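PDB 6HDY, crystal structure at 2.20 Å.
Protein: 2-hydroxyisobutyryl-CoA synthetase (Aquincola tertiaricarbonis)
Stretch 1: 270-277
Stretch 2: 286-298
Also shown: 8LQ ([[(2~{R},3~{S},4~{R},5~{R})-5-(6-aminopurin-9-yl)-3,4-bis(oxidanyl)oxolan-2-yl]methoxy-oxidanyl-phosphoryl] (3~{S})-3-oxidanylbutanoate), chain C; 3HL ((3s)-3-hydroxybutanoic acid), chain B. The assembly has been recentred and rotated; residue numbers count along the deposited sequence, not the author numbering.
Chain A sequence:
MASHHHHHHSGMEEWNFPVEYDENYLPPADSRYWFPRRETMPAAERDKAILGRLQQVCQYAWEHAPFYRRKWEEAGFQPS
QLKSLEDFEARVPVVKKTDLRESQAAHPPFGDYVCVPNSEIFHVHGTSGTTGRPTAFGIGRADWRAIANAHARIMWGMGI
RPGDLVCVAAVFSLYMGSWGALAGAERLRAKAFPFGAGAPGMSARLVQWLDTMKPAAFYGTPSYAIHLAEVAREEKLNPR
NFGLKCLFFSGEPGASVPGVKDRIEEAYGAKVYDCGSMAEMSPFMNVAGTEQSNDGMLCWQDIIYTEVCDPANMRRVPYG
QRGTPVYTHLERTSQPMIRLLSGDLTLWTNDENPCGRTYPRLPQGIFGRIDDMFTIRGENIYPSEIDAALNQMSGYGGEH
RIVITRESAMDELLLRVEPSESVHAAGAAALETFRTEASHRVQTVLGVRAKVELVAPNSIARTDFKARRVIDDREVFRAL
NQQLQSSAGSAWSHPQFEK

Stretch 1 270-277: AKVYDCGS
Stretch 2 286-298: NVAGTEQSNDGML

How do the two backbones meet? Stretch 1 is a strand from Lys 271 to Asp 274, and a single beta bridge pairs Cys 275 with Ala 288, their CA atoms 4.0 Å apart. Gly 289 N donates to Asp 274 O at 2.8 Å, nearly straight at 169°, and Gly 276 N donates to Val 287 O at 3.0 Å and 146°. The same two carbonyls take CA-H...O contacts, Ala 288 CA to Asp 274 O at 3.3 Å and Cys 275 CA to Val 287 O at 3.2 Å.

What satisfies Ala 288, whose own N and O are not used by stretch 1? Stretch 2 folds back on itself: Ala 288 N donates to Leu 298 O and Leu 298 N to Ala 288 O, each at 3.0 Å. Met 297 (m, t, m) reaches stretch 1, its SD 3.5 Å from Cys 275 CA.

How is the gap before the bridge filled? A water accepts from Asp 274 N at 2.8 Å and lies 2.7 Å from Asn 294 O and 2.9 Å from Gly 296 O, linking strand to turn. Inside that turn, Thr 290 N donates to Ser 293 O at 2.9 Å, and Ser 293 N to Thr 290 OG1 at 3.2 Å. The CA-to-CB bond of Lys 271 (chi1 m, chi2 t) points toward stretch 2, and its NZ donates to Glu 291 O at 2.8 Å. Tyr 273 (chi1 m) offers its ring edge to Asn 294, CE1 to CB 3.7 Å.

Which acceptors remain for the ligand? 8LQ N6 donates to Asp 274 OD1 at 3.1 Å and to Cys 275 O at 2.8 Å; Asp 274 is t, and its OD2 is satisfied elsewhere in the structure. Gly 276, at phi/psi 111/122, has a backbone that calls for glycine, and a CB would also clash with 3HL OB.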

ATOM      1  N   ALA A 270     -12.623 -13.807  18.255  1.00 47.72           N
ATOM      2  CA  ALA A 270     -12.064 -14.567  17.135  1.00 45.21           C
ATOM      3  C   ALA A 270     -10.791 -15.276  17.562  1.00 48.24           C
ATOM      4  O   ALA A 270     -10.333 -15.051  18.679  1.00 49.45           O
ATOM      5  CB  ALA A 270     -11.774 -13.613  15.970  1.00 43.09           C
ATOM      6  N   LYS A 271     -10.232 -16.144  16.699  1.00 43.67           N
ATOM      7  CA  LYS A 271      -8.971 -16.850  16.968  1.00 42.97           C
ATOM      8  C   LYS A 271      -7.802 -16.004  16.485  1.00 43.06           C
ATOM      9  O   LYS A 271      -7.942 -15.270  15.512  1.00 39.62           O
ATOM     10  CB  LYS A 271      -8.936 -18.220  16.273  1.00 46.08           C
ATOM     11  CG  LYS A 271      -9.730 -19.282  17.023  1.00 68.43           C
ATOM     12  CD  LYS A 271      -9.593 -20.657  16.400  1.00 79.59           C
ATOM     13  CE  LYS A 271      -8.453 -21.463  16.964  1.00 91.38           C
ATOM     14  NZ  LYS A 271      -8.744 -22.913  16.883  1.00106.94           N
ATOM     15  N   VAL A 272      -6.653 -16.107  17.174  1.00 39.79           N
ATOM     16  CA  VAL A 272      -5.440 -15.384  16.818  1.00 36.50           C
ATOM     17  C   VAL A 272      -4.405 -16.393  16.330  1.00 39.08           C
ATOM     18  O   VAL A 272      -4.253 -17.444  16.932  1.00 38.03           O
ATOM     19  CB  VAL A 272      -4.923 -14.486  17.984  1.00 39.77           C
ATOM     20  CG1 VAL A 272      -3.455 -14.099  17.787  1.00 37.54           C
ATOM     21  CG2 VAL A 272      -5.784 -13.234  18.132  1.00 39.33           C
ATOM     22  N   TYR A 273      -3.726 -16.091  15.209  1.00 35.16           N
ATOM     23  CA  TYR A 273      -2.667 -16.951  14.692  1.00 33.56           C
ATOM     24  C   TYR A 273      -1.377 -16.204  14.620  1.00 36.42           C
ATOM     25  O   TYR A 273      -1.379 -15.032  14.259  1.00 36.79           O
ATOM     26  CB  TYR A 273      -3.028 -17.543  13.329  1.00 33.26           C
ATOM     27  CG  TYR A 273      -4.243 -18.431  13.415  1.00 35.97           C
ATOM     28  CD1 TYR A 273      -4.248 -19.560  14.237  1.00 40.34           C
ATOM     29  CD2 TYR A 273      -5.427 -18.087  12.774  1.00 35.26           C
ATOM     30  CE1 TYR A 273      -5.378 -20.362  14.355  1.00 43.26           C
ATOM     31  CE2 TYR A 273      -6.556 -18.901  12.859  1.00 37.02           C
ATOM     32  CZ  TYR A 273      -6.522 -20.045  13.640  1.00 46.12           C
ATOM     33  OH  TYR A 273      -7.638 -20.829  13.758  1.00 42.67           O
ATOM     34  N   ASP A 274      -0.281 -16.880  14.984  1.00 31.61           N
ATOM     35  CA  ASP A 274       1.069 -16.344  14.936  1.00 30.74           C
ATOM     36  C   ASP A 274       1.752 -16.861  13.658  1.00 33.98           C
ATOM     37  O   ASP A 274       1.591 -18.034  13.300  1.00 31.67           O
ATOM     38  CB  ASP A 274       1.858 -16.769  16.188  1.00 32.74           C
ATOM     39  CG  ASP A 274       3.155 -16.016  16.494  1.00 39.73           C
ATOM     40  OD1 ASP A 274       3.312 -14.866  16.021  1.00 39.62           O
ATOM     41  OD2 ASP A 274       3.968 -16.537  17.283  1.00 41.95           O
ATOM     42  N   CYS A 275       2.453 -15.955  12.949  1.00 29.69           N
ATOM     43  CA  CYS A 275       3.263 -16.268  11.768  1.00 28.66           C
ATOM     44  C   CYS A 275       4.396 -15.249  11.647  1.00 30.67           C
ATOM     45  O   CYS A 275       4.368 -14.228  12.326  1.00 27.55           O
ATOM     46  CB  CYS A 275       2.438 -16.375  10.475  1.00 28.12           C
ATOM     47  SG  CYS A 275       1.761 -14.809   9.866  1.00 31.42           S
ATOM     48  N   GLY A 276       5.365 -15.533  10.782  1.00 27.28           N
ATOM     49  CA  GLY A 276       6.408 -14.580  10.476  1.00 26.86           C
ATOM     50  C   GLY A 276       7.805 -14.868  10.952  1.00 31.93           C
ATOM     51  O   GLY A 276       8.050 -14.993  12.149  1.00 30.93           O
ATOM     52  N   SER A 277       8.734 -14.917   9.994  1.00 30.21           N
ATOM     53  CA  SER A 277      10.170 -15.052  10.230  1.00 29.18           C
ATOM     54  C   SER A 277      10.764 -13.662  10.003  1.00 32.46           C
ATOM     55  O   SER A 277      10.716 -12.824  10.905  1.00 32.26           O
ATOM     56  CB  SER A 277      10.789 -16.099   9.299  1.00 29.98           C
ATOM     57  OG  SER A 277      10.456 -15.873   7.938  1.00 32.57           O
ATOM     58  N   ASN A 286       6.623 -19.024   6.609  1.00 31.97           N
ATOM     59  CA  ASN A 286       7.292 -20.341   6.747  1.00 32.35           C
ATOM     60  C   ASN A 286       7.285 -20.857   8.218  1.00 34.38           C
ATOM     61  O   ASN A 286       7.549 -22.027   8.495  1.00 34.05           O
ATOM     62  CB  ASN A 286       8.720 -20.282   6.167  1.00 29.38           C
ATOM     63  CG  ASN A 286       9.669 -19.465   7.011  1.00 36.66           C
ATOM     64  OD1 ASN A 286       9.599 -18.255   7.047  1.00 27.32           O
ATOM     65  ND2 ASN A 286      10.546 -20.104   7.757  1.00 33.73           N
ATOM     66  N   VAL A 287       7.015 -19.953   9.148  1.00 31.09           N
ATOM     67  CA  VAL A 287       6.779 -20.248  10.563  1.00 31.09           C
ATOM     68  C   VAL A 287       5.380 -19.685  10.823  1.00 33.97           C
ATOM     69  O   VAL A 287       5.143 -18.491  10.564  1.00 32.46           O
ATOM     70  CB  VAL A 287       7.864 -19.790  11.584  1.00 33.41           C
ATOM     71  CG1 VAL A 287       9.148 -20.596  11.422  1.00 33.61           C
ATOM     72  CG2 VAL A 287       8.135 -18.290  11.503  1.00 31.66           C
ATOM     73  N   ALA A 288       4.425 -20.577  11.142  1.00 30.01           N
ATOM     74  CA  ALA A 288       3.018 -20.200  11.327  1.00 29.11           C
ATOM     75  C   ALA A 288       2.200 -21.244  12.039  1.00 34.30           C
ATOM     76  O   ALA A 288       2.296 -22.435  11.729  1.00 35.55           O
ATOM     77  CB  ALA A 288       2.356 -19.890   9.972  1.00 28.49           C
ATOM     78  N   GLY A 289       1.314 -20.771  12.902  1.00 31.70           N
ATOM     79  CA  GLY A 289       0.350 -21.626  13.590  1.00 34.07           C
ATOM     80  C   GLY A 289      -0.769 -22.058  12.654  1.00 38.74           C
ATOM     81  O   GLY A 289      -0.972 -21.465  11.578  1.00 34.96           O
ATOM     82  N   THR A 290      -1.466 -23.146  13.021  1.00 38.80           N
ATOM     83  CA  THR A 290      -2.570 -23.663  12.192  1.00 39.16           C
ATOM     84  C   THR A 290      -3.884 -23.604  12.991  1.00 44.56           C
ATOM     85  O   THR A 290      -3.851 -23.306  14.174  1.00 43.69           O
ATOM     86  CB  THR A 290      -2.231 -25.042  11.610  1.00 39.12           C
ATOM     87  OG1 THR A 290      -2.283 -26.002  12.658  1.00 39.85           O
ATOM     88  CG2 THR A 290      -0.874 -25.094  10.929  1.00 30.77           C
ATOM     89  N   GLU A 291      -5.038 -23.834  12.348  1.00 43.59           N
ATOM     90  CA  GLU A 291      -6.326 -23.798  13.043  1.00 44.18           C
ATOM     91  C   GLU A 291      -6.377 -24.705  14.294  1.00 48.12           C
ATOM     92  O   GLU A 291      -6.904 -24.269  15.318  1.00 47.17           O
ATOM     93  CB  GLU A 291      -7.500 -24.085  12.102  1.00 46.02           C
ATOM     94  CG  GLU A 291      -8.851 -23.823  12.758  1.00 51.15           C
ATOM     95  CD  GLU A 291     -10.065 -24.016  11.879  1.00 64.62           C
ATOM     96  OE1 GLU A 291      -9.903 -24.430  10.708  1.00 41.75           O
ATOM     97  OE2 GLU A 291     -11.184 -23.732  12.360  1.00 58.35           O
ATOM     98  N   GLN A 292      -5.793 -25.920  14.216  1.00 44.97           N
ATOM     99  CA  GLN A 292      -5.756 -26.880  15.324  1.00 46.48           C
ATOM    100  C   GLN A 292      -4.518 -26.704  16.202  1.00 49.95           C
ATOM    101  O   GLN A 292      -4.650 -26.743  17.422  1.00 52.23           O
ATOM    102  CB  GLN A 292      -5.924 -28.340  14.854  1.00 49.85           C
ATOM    103  CG  GLN A 292      -7.199 -28.615  14.006  1.00 51.44           C
ATOM    104  CD  GLN A 292      -7.083 -28.141  12.556  1.00 60.74           C
ATOM    105  OE1 GLN A 292      -5.989 -27.965  12.013  1.00 49.85           O
ATOM    106  NE2 GLN A 292      -8.210 -27.870  11.908  1.00 50.25           N
ATOM    107  N   SER A 293      -3.324 -26.493  15.605  1.00 43.21           N
ATOM    108  CA  SER A 293      -2.088 -26.223  16.353  1.00 41.28           C
ATOM    109  C   SER A 293      -2.038 -24.699  16.437  1.00 44.35           C
ATOM    110  O   SER A 293      -1.213 -24.056  15.772  1.00 42.35           O
ATOM    111  CB  SER A 293      -0.882 -26.774  15.593  1.00 42.49           C
ATOM    112  OG  SER A 293      -1.112 -28.119  15.199  1.00 45.91           O
ATOM    113  N   ASN A 294      -3.020 -24.113  17.151  1.00 42.08           N
ATOM    114  CA  ASN A 294      -3.224 -22.654  17.199  1.00 41.62           C
ATOM    115  C   ASN A 294      -2.293 -21.906  18.160  1.00 45.88           C
ATOM    116  O   ASN A 294      -2.284 -20.679  18.129  1.00 44.31           O
ATOM    117  CB  ASN A 294      -4.702 -22.303  17.480  1.00 42.56           C
ATOM    118  CG  ASN A 294      -5.173 -22.787  18.823  1.00 58.18           C
ATOM    119  OD1 ASN A 294      -4.861 -23.896  19.243  1.00 47.11           O
ATOM    120  ND2 ASN A 294      -5.881 -21.945  19.552  1.00 54.36           N
ATOM    121  N   ASP A 295      -1.545 -22.620  19.017  1.00 43.66           N
ATOM    122  CA  ASP A 295      -0.562 -21.965  19.885  1.00 43.22           C
ATOM    123  C   ASP A 295       0.825 -22.056  19.237  1.00 43.31           C
ATOM    124  O   ASP A 295       1.228 -23.112  18.727  1.00 41.59           O
ATOM    125  CB  ASP A 295      -0.551 -22.518  21.320  1.00 46.92           C
ATOM    126  CG  ASP A 295      -1.858 -22.317  22.070  1.00 56.81           C
ATOM    127  OD1 ASP A 295      -2.330 -21.160  22.151  1.00 54.83           O
ATOM    128  OD2 ASP A 295      -2.393 -23.309  22.600  1.00 68.63           O
ATOM    129  N   GLY A 296       1.511 -20.925  19.213  1.00 38.42           N
ATOM    130  CA  GLY A 296       2.834 -20.854  18.623  1.00 37.38           C
ATOM    131  C   GLY A 296       2.812 -21.027  17.116  1.00 40.76           C
ATOM    132  O   GLY A 296       1.834 -20.662  16.443  1.00 38.84           O
ATOM    133  N   MET A 297       3.906 -21.582  16.573  1.00 37.08           N
ATOM    134  CA  MET A 297       4.046 -21.725  15.130  1.00 35.59           C
ATOM    135  C   MET A 297       4.666 -23.033  14.747  1.00 40.82           C
ATOM    136  O   MET A 297       5.502 -23.535  15.470  1.00 42.02           O
ATOM    137  CB  MET A 297       4.938 -20.594  14.572  1.00 35.60           C
ATOM    138  CG  MET A 297       4.397 -19.195  14.810  1.00 37.81           C
ATOM    139  SD  MET A 297       5.381 -17.856  14.073  1.00 39.28           S
ATOM    140  CE  MET A 297       6.778 -17.834  15.125  1.00 35.68           C
ATOM    141  N   LEU A 298       4.304 -23.559  13.576  1.00 36.80           N
ATOM    142  CA  LEU A 298       4.962 -24.733  13.009  1.00 36.88           C
ATOM    143  C   LEU A 298       6.041 -24.217  12.023  1.00 39.83           C
ATOM    144  O   LEU A 298       5.885 -23.140  11.457  1.00 36.91           O
ATOM    145  CB  LEU A 298       3.960 -25.597  12.226  1.00 37.10           C
ATOM    146  CG  LEU A 298       2.815 -26.300  12.980  1.00 41.51           C
ATOM    147  CD1 LEU A 298       2.193 -27.351  12.104  1.00 40.36           C
ATOM    148  CD2 LEU A 298       3.269 -26.879  14.352  1.00 42.96           C
TER
HETATM  149  N9  8LQ C 502       9.251 -10.838  14.188  1.00 38.02           N
HETATM  150  C8  8LQ C 502       8.590 -10.974  13.028  1.00 39.25           C
HETATM  151  N7  8LQ C 502       7.568 -11.802  13.214  1.00 39.26           N
HETATM  152  C5  8LQ C 502       7.601 -12.207  14.495  1.00 39.51           C
HETATM  153  C6  8LQ C 502       6.793 -12.992  15.241  1.00 36.41           C
HETATM  154  N6  8LQ C 502       5.759 -13.572  14.651  1.00 30.16           N
HETATM  155  N1  8LQ C 502       7.035 -13.225  16.545  1.00 38.77           N
HETATM  156  C2  8LQ C 502       8.122 -12.620  17.181  1.00 35.87           C
HETATM  157  N3  8LQ C 502       8.896 -11.760  16.416  1.00 36.00           N
HETATM  158  C4  8LQ C 502       8.643 -11.598  15.095  1.00 38.60           C
HETATM  159  CAA 8LQ C 502       7.747  -9.345   6.948  0.50 17.86           C
HETATM  160  CAZ 8LQ C 502       7.188 -10.044   8.216  0.50 21.54           C
HETATM  161  OAE 8LQ C 502       6.180  -9.228   8.806  0.50 17.92           O
HETATM  162  CAL 8LQ C 502       8.279 -10.315   9.270  0.50 28.86           C
HETATM  163  CAS 8LQ C 502       9.009  -9.019   9.644  0.50 38.33           C
HETATM  164  OAC 8LQ C 502       8.486  -8.221  10.417  0.50 40.65           O
HETATM  165  OAQ 8LQ C 502      10.209  -8.808   8.993  1.00 43.29           O
HETATM  166  PBC 8LQ C 502      11.259  -7.687   9.441  1.00 41.42           P
HETATM  167  OAH 8LQ C 502      10.500  -6.313   9.202  1.00 41.96           O
HETATM  168  OAD 8LQ C 502      12.542  -7.765   8.721  1.00 50.88           O
HETATM  169  O5' 8LQ C 502      11.487  -7.961  10.980  1.00 37.90           O
HETATM  170  C5' 8LQ C 502      11.873  -9.285  11.344  1.00 34.53           C
HETATM  171  C4' 8LQ C 502      12.011  -9.375  12.842  1.00 32.16           C
HETATM  172  O4' 8LQ C 502      10.739  -9.045  13.463  1.00 31.98           O
HETATM  173  C3' 8LQ C 502      12.256 -10.786  13.171  1.00 32.79           C
HETATM  174  O3' 8LQ C 502      13.678 -11.085  13.083  1.00 32.30           O
HETATM  175  C2' 8LQ C 502      11.728 -10.845  14.606  1.00 34.30           C
HETATM  176  O2' 8LQ C 502      12.662 -10.194  15.556  1.00 35.31           O
HETATM  177  C1' 8LQ C 502      10.470 -10.015  14.485  1.00 31.59           C
HETATM  178  CA  3HL B 501       8.346  -9.371   9.030  0.50 32.78           C
HETATM  179  CB  3HL B 501       8.709  -9.241   7.533  0.50 30.99           C
HETATM  180  OG1 3HL B 501       8.141 -10.263   6.722  0.50 33.96           O
HETATM  181  CG2 3HL B 501       8.247  -7.934   6.961  0.50 26.64           C
HETATM  182  C   3HL B 501       7.424 -10.553   9.204  0.50 31.86           C
HETATM  183  OA  3HL B 501       6.301 -10.509   8.721  0.50 33.11           O
HETATM  184  OB  3HL B 501       7.996 -11.668   9.727  0.50 31.99           O
HETATM  185  O   HOH W   1      -0.735 -19.303  16.321  1.00 32.97           O